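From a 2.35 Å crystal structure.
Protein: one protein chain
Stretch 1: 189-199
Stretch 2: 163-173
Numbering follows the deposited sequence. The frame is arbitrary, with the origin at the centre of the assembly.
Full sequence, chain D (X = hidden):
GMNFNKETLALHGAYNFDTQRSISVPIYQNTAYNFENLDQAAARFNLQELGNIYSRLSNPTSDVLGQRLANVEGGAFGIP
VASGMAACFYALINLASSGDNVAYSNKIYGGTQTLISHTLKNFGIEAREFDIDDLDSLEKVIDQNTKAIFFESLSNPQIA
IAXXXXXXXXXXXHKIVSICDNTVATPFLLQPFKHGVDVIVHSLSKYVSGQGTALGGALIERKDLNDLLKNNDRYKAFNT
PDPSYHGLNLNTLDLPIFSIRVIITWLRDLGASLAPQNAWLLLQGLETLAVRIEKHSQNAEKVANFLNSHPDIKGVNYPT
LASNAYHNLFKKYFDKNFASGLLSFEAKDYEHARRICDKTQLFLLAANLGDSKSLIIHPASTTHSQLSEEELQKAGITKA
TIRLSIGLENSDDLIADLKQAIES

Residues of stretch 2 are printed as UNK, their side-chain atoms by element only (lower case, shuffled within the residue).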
# COMPACT_ATOMS: atom_id res chain seq x y z
N LEU D 189 -13.41 19.89 16.77
CA LEU D 189 -14.25 21.08 16.88
C LEU D 189 -15.41 20.86 17.82
O LEU D 189 -15.96 21.81 18.34
CB LEU D 189 -14.76 21.51 15.51
CG LEU D 189 -13.62 21.76 14.50
CD1 LEU D 189 -14.19 22.24 13.18
CD2 LEU D 189 -12.63 22.79 15.04
N LEU D 190 -15.75 19.60 18.06
CA LEU D 190 -16.86 19.26 18.91
C LEU D 190 -16.70 17.88 19.54
O LEU D 190 -16.32 16.92 18.86
CB LEU D 190 -18.14 19.30 18.07
CG LEU D 190 -19.43 18.99 18.81
CD1 LEU D 190 -19.64 20.00 19.93
CD2 LEU D 190 -20.59 19.07 17.86
N GLN D 191 -17.05 17.77 20.81
CA GLN D 191 -16.92 16.51 21.54
C GLN D 191 -18.28 16.06 22.05
O GLN D 191 -18.63 16.32 23.19
CB GLN D 191 -15.98 16.68 22.72
CG GLN D 191 -14.60 17.26 22.43
CD GLN D 191 -14.56 18.79 22.20
OE1 GLN D 191 -15.37 19.57 22.75
NE2 GLN D 191 -13.58 19.23 21.40
N PRO D 192 -19.06 15.37 21.23
CA PRO D 192 -20.39 14.96 21.68
C PRO D 192 -20.42 14.23 23.02
O PRO D 192 -21.40 14.39 23.77
CB PRO D 192 -20.89 14.07 20.56
CG PRO D 192 -20.18 14.57 19.35
CD PRO D 192 -18.81 14.97 19.83
N PHE D 193 -19.40 13.46 23.35
CA PHE D 193 -19.43 12.77 24.64
C PHE D 193 -19.56 13.72 25.83
O PHE D 193 -20.15 13.36 26.85
CB PHE D 193 -18.26 11.82 24.88
CG PHE D 193 -18.20 10.69 23.91
CD1 PHE D 193 -19.34 9.94 23.65
CD2 PHE D 193 -16.99 10.25 23.42
CE1 PHE D 193 -19.30 8.87 22.79
CE2 PHE D 193 -16.93 9.14 22.59
CZ PHE D 193 -18.09 8.45 22.27
N LYS D 194 -18.99 14.91 25.72
CA LYS D 194 -19.10 15.89 26.77
C LYS D 194 -20.52 16.23 27.04
O LYS D 194 -20.84 16.64 28.15
CB LYS D 194 -18.41 17.18 26.40
CG LYS D 194 -16.94 17.22 26.74
CD LYS D 194 -16.38 18.46 26.08
CE LYS D 194 -14.97 18.72 26.58
NZ LYS D 194 -14.45 20.01 26.06
N HIS D 195 -21.40 16.05 26.05
CA HIS D 195 -22.77 16.37 26.26
C HIS D 195 -23.75 15.25 26.43
O HIS D 195 -24.94 15.40 26.14
CB HIS D 195 -23.20 17.32 25.17
CG HIS D 195 -22.27 18.48 25.05
ND1 HIS D 195 -22.25 19.50 25.96
CD2 HIS D 195 -21.31 18.76 24.15
CE1 HIS D 195 -21.32 20.37 25.62
NE2 HIS D 195 -20.75 19.95 24.51
N GLY D 196 -23.25 14.13 26.92
CA GLY D 196 -24.09 12.96 27.17
C GLY D 196 -24.33 11.94 26.07
O GLY D 196 -25.09 10.99 26.27
N VAL D 197 -23.69 12.11 24.92
CA VAL D 197 -23.87 11.13 23.84
C VAL D 197 -23.27 9.79 24.29
O VAL D 197 -22.27 9.75 24.98
CB VAL D 197 -23.29 11.61 22.50
CG1 VAL D 197 -23.20 10.49 21.48
CG2 VAL D 197 -24.12 12.77 21.97
N ASP D 198 -23.94 8.72 23.90
CA ASP D 198 -23.52 7.37 24.22
C ASP D 198 -22.58 6.78 23.20
O ASP D 198 -21.53 6.20 23.54
CB ASP D 198 -24.79 6.50 24.31
CG ASP D 198 -25.74 6.96 25.43
OD1 ASP D 198 -25.27 7.16 26.58
OD2 ASP D 198 -26.98 7.03 25.18
N VAL D 199 -22.96 6.90 21.93
CA VAL D 199 -22.19 6.37 20.83
C VAL D 199 -21.97 7.38 19.71
O VAL D 199 -22.87 8.05 19.28
CB VAL D 199 -22.90 5.14 20.20
CG1 VAL D 199 -22.18 4.63 18.96
CG2 VAL D 199 -23.01 4.03 21.22
N UNK D 163 -29.12 20.46 19.06
CA UNK D 163 -28.99 20.91 20.43
C UNK D 163 -28.83 19.60 21.20
O UNK D 163 -29.78 19.02 21.73
o UNK D 163 -30.76 23.35 22.52
o UNK D 163 -29.09 21.99 22.98
c UNK D 163 -30.00 22.40 22.21
c UNK D 163 -30.21 21.73 20.87
N UNK D 164 -27.59 19.17 21.28
CA UNK D 164 -27.23 17.91 21.92
C UNK D 164 -27.75 17.72 23.34
O UNK D 164 -28.34 16.67 23.61
c UNK D 164 -23.72 17.61 20.25
c UNK D 164 -25.72 17.66 21.86
c UNK D 164 -25.23 17.73 20.41
c UNK D 164 -25.41 16.30 22.45
N UNK D 165 -27.54 18.69 24.22
CA UNK D 165 -28.03 18.58 25.61
C UNK D 165 -29.52 18.20 25.74
O UNK D 165 -29.88 17.42 26.61
c UNK D 165 -26.28 21.52 27.44
c UNK D 165 -26.39 20.24 26.64
o UNK D 165 -27.34 22.04 27.89
c UNK D 165 -27.83 19.86 26.40
o UNK D 165 -25.14 21.99 27.63
N UNK D 166 -30.35 18.76 24.86
CA UNK D 166 -31.78 18.48 24.86
C UNK D 166 -32.09 17.12 24.34
O UNK D 166 -33.05 16.50 24.78
n UNK D 166 -33.88 24.36 24.20
c UNK D 166 -32.44 20.88 24.77
c UNK D 166 -32.55 19.54 24.10
c UNK D 166 -33.11 23.26 24.83
c UNK D 166 -33.26 21.94 24.08
N UNK D 167 -31.30 16.63 23.38
CA UNK D 167 -31.52 15.30 22.86
C UNK D 167 -31.14 14.31 23.96
O UNK D 167 -31.83 13.32 24.21
c UNK D 167 -31.24 15.88 20.47
c UNK D 167 -30.70 15.03 21.60
c UNK D 167 -30.83 13.57 21.18
c UNK D 167 -30.47 15.77 19.16
N UNK D 168 -30.04 14.61 24.63
CA UNK D 168 -29.54 13.81 25.71
C UNK D 168 -30.56 13.66 26.83
O UNK D 168 -30.77 12.56 27.35
c UNK D 168 -27.70 13.58 27.39
o UNK D 168 -27.49 12.39 27.16
c UNK D 168 -28.33 14.46 26.34
n UNK D 168 -27.36 14.17 28.53
N UNK D 169 -31.17 14.77 27.23
CA UNK D 169 -32.20 14.73 28.29
C UNK D 169 -33.26 13.71 28.00
O UNK D 169 -33.56 12.86 28.82
c UNK D 169 -32.90 16.07 28.48
o UNK D 169 -33.87 18.64 28.28
n UNK D 169 -32.38 19.57 29.67
c UNK D 169 -32.15 17.21 29.17
c UNK D 169 -32.88 18.54 29.01
N UNK D 170 -33.84 13.83 26.82
CA UNK D 170 -34.87 12.94 26.37
C UNK D 170 -34.40 11.50 26.31
O UNK D 170 -35.11 10.58 26.75
c UNK D 170 -36.05 14.75 25.05
c UNK D 170 -36.37 12.33 24.44
c UNK D 170 -36.52 15.32 23.72
c UNK D 170 -35.38 13.35 24.97
N UNK D 171 -33.20 11.31 25.77
CA UNK D 171 -32.63 9.98 25.65
C UNK D 171 -32.35 9.35 27.00
O UNK D 171 -32.69 8.20 27.22
c UNK D 171 -31.35 10.03 24.84
N UNK D 172 -31.77 10.11 27.91
CA UNK D 172 -31.47 9.59 29.24
C UNK D 172 -32.74 9.26 30.03
O UNK D 172 -32.77 8.28 30.78
c UNK D 172 -29.05 10.35 29.42
n UNK D 172 -26.05 9.66 29.03
c UNK D 172 -26.56 10.89 29.69
c UNK D 172 -30.45 10.45 30.04
c UNK D 172 -27.94 10.91 30.32
N UNK D 173 -33.78 10.04 29.83
CA UNK D 173 -35.02 9.83 30.53
C UNK D 173 -35.59 8.45 30.19
O UNK D 173 -35.91 7.68 31.09
c UNK D 173 -36.02 10.91 30.15
c UNK D 173 -37.27 10.90 31.01
c UNK D 173 -38.31 11.90 30.55
n UNK D 173 -39.94 12.52 28.84
c UNK D 173 -38.91 11.50 29.21

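Position 163 carries two carbons, the second bearing two oxygens: a short carboxylate, out of reach of stretch 1. It is Asp-163, at the N-cap position, although its side chain makes no capping bond.

Position 164 has four carbons, forked at the first, one arm two carbons long. That fork is Ile-164. The long arm ends at CD1, 4.2 Å from Leu-190 CD2, while the short arm's CG2 lies 3.7 Å from His-195 CB and 3.8 Å from Val-197 CG2. One beta-branched residue thus fills a pocket lined by several residues of the loop.

Position 165 shows three carbons, the last with two oxygens, which makes it Glu-165. Its CA-to-CB bond points sideways, but its end comes nearer, bringing OE2 to 4.2 Å from His-195 ND1, obliquely to the ring.

Position 166 is four carbons in a row ending in nitrogen, exposed and clear of the loop: Lys-166. Its NZ makes a long salt bridge, 3.7 Å, to Asp-163 OD2.

Position 167 repeats the forked four-carbon pattern and is Ile-167; it is buried, yet points sideways and makes no contact with stretch 1.

Position 168 has two carbons, the second carrying one oxygen and one nitrogen. This amide is Asn-168, whose CB packs 3.5 Å from His-195 O.

Position 169, three carbons ending in an oxygen and a nitrogen, is Gln-169, exposed and out of reach. Position 170, another forked four-carbon side chain, is Ile-170, buried away from this contact.

Position 171 has a single carbon, so it is Ala-171; it points toward the loop but makes no contact.

Position 172 has four carbons in a row and a terminal nitrogen: Lys-172. Its end comes nearer than its sideways start suggests, and NZ donates a hydrogen bond to Gly-196 O at 3.2 Å and forms a salt bridge with Asp-198 OD1 at 3.6 Å.

Position 173 has the same composition but is exposed and distant: Lys-173.

The contact uses one face of the helix, with 164, 168 and 172 following its four-residue repeat. Ile-164 supplies the apolar anchor, Asn-168 sits where the backbones are close, and Lys-172 ties down the far end through a carbonyl and a carboxylate. Gly-196 suits this approach: its phi of 89° and psi of 3° would jam a CB against the preceding carbonyl O, which by itself calls for glycine. Grease at one end, charge at the other, and glycine where the loop meets the helix.

Stretch 2, residues 163-173: DIEKINQIAKK
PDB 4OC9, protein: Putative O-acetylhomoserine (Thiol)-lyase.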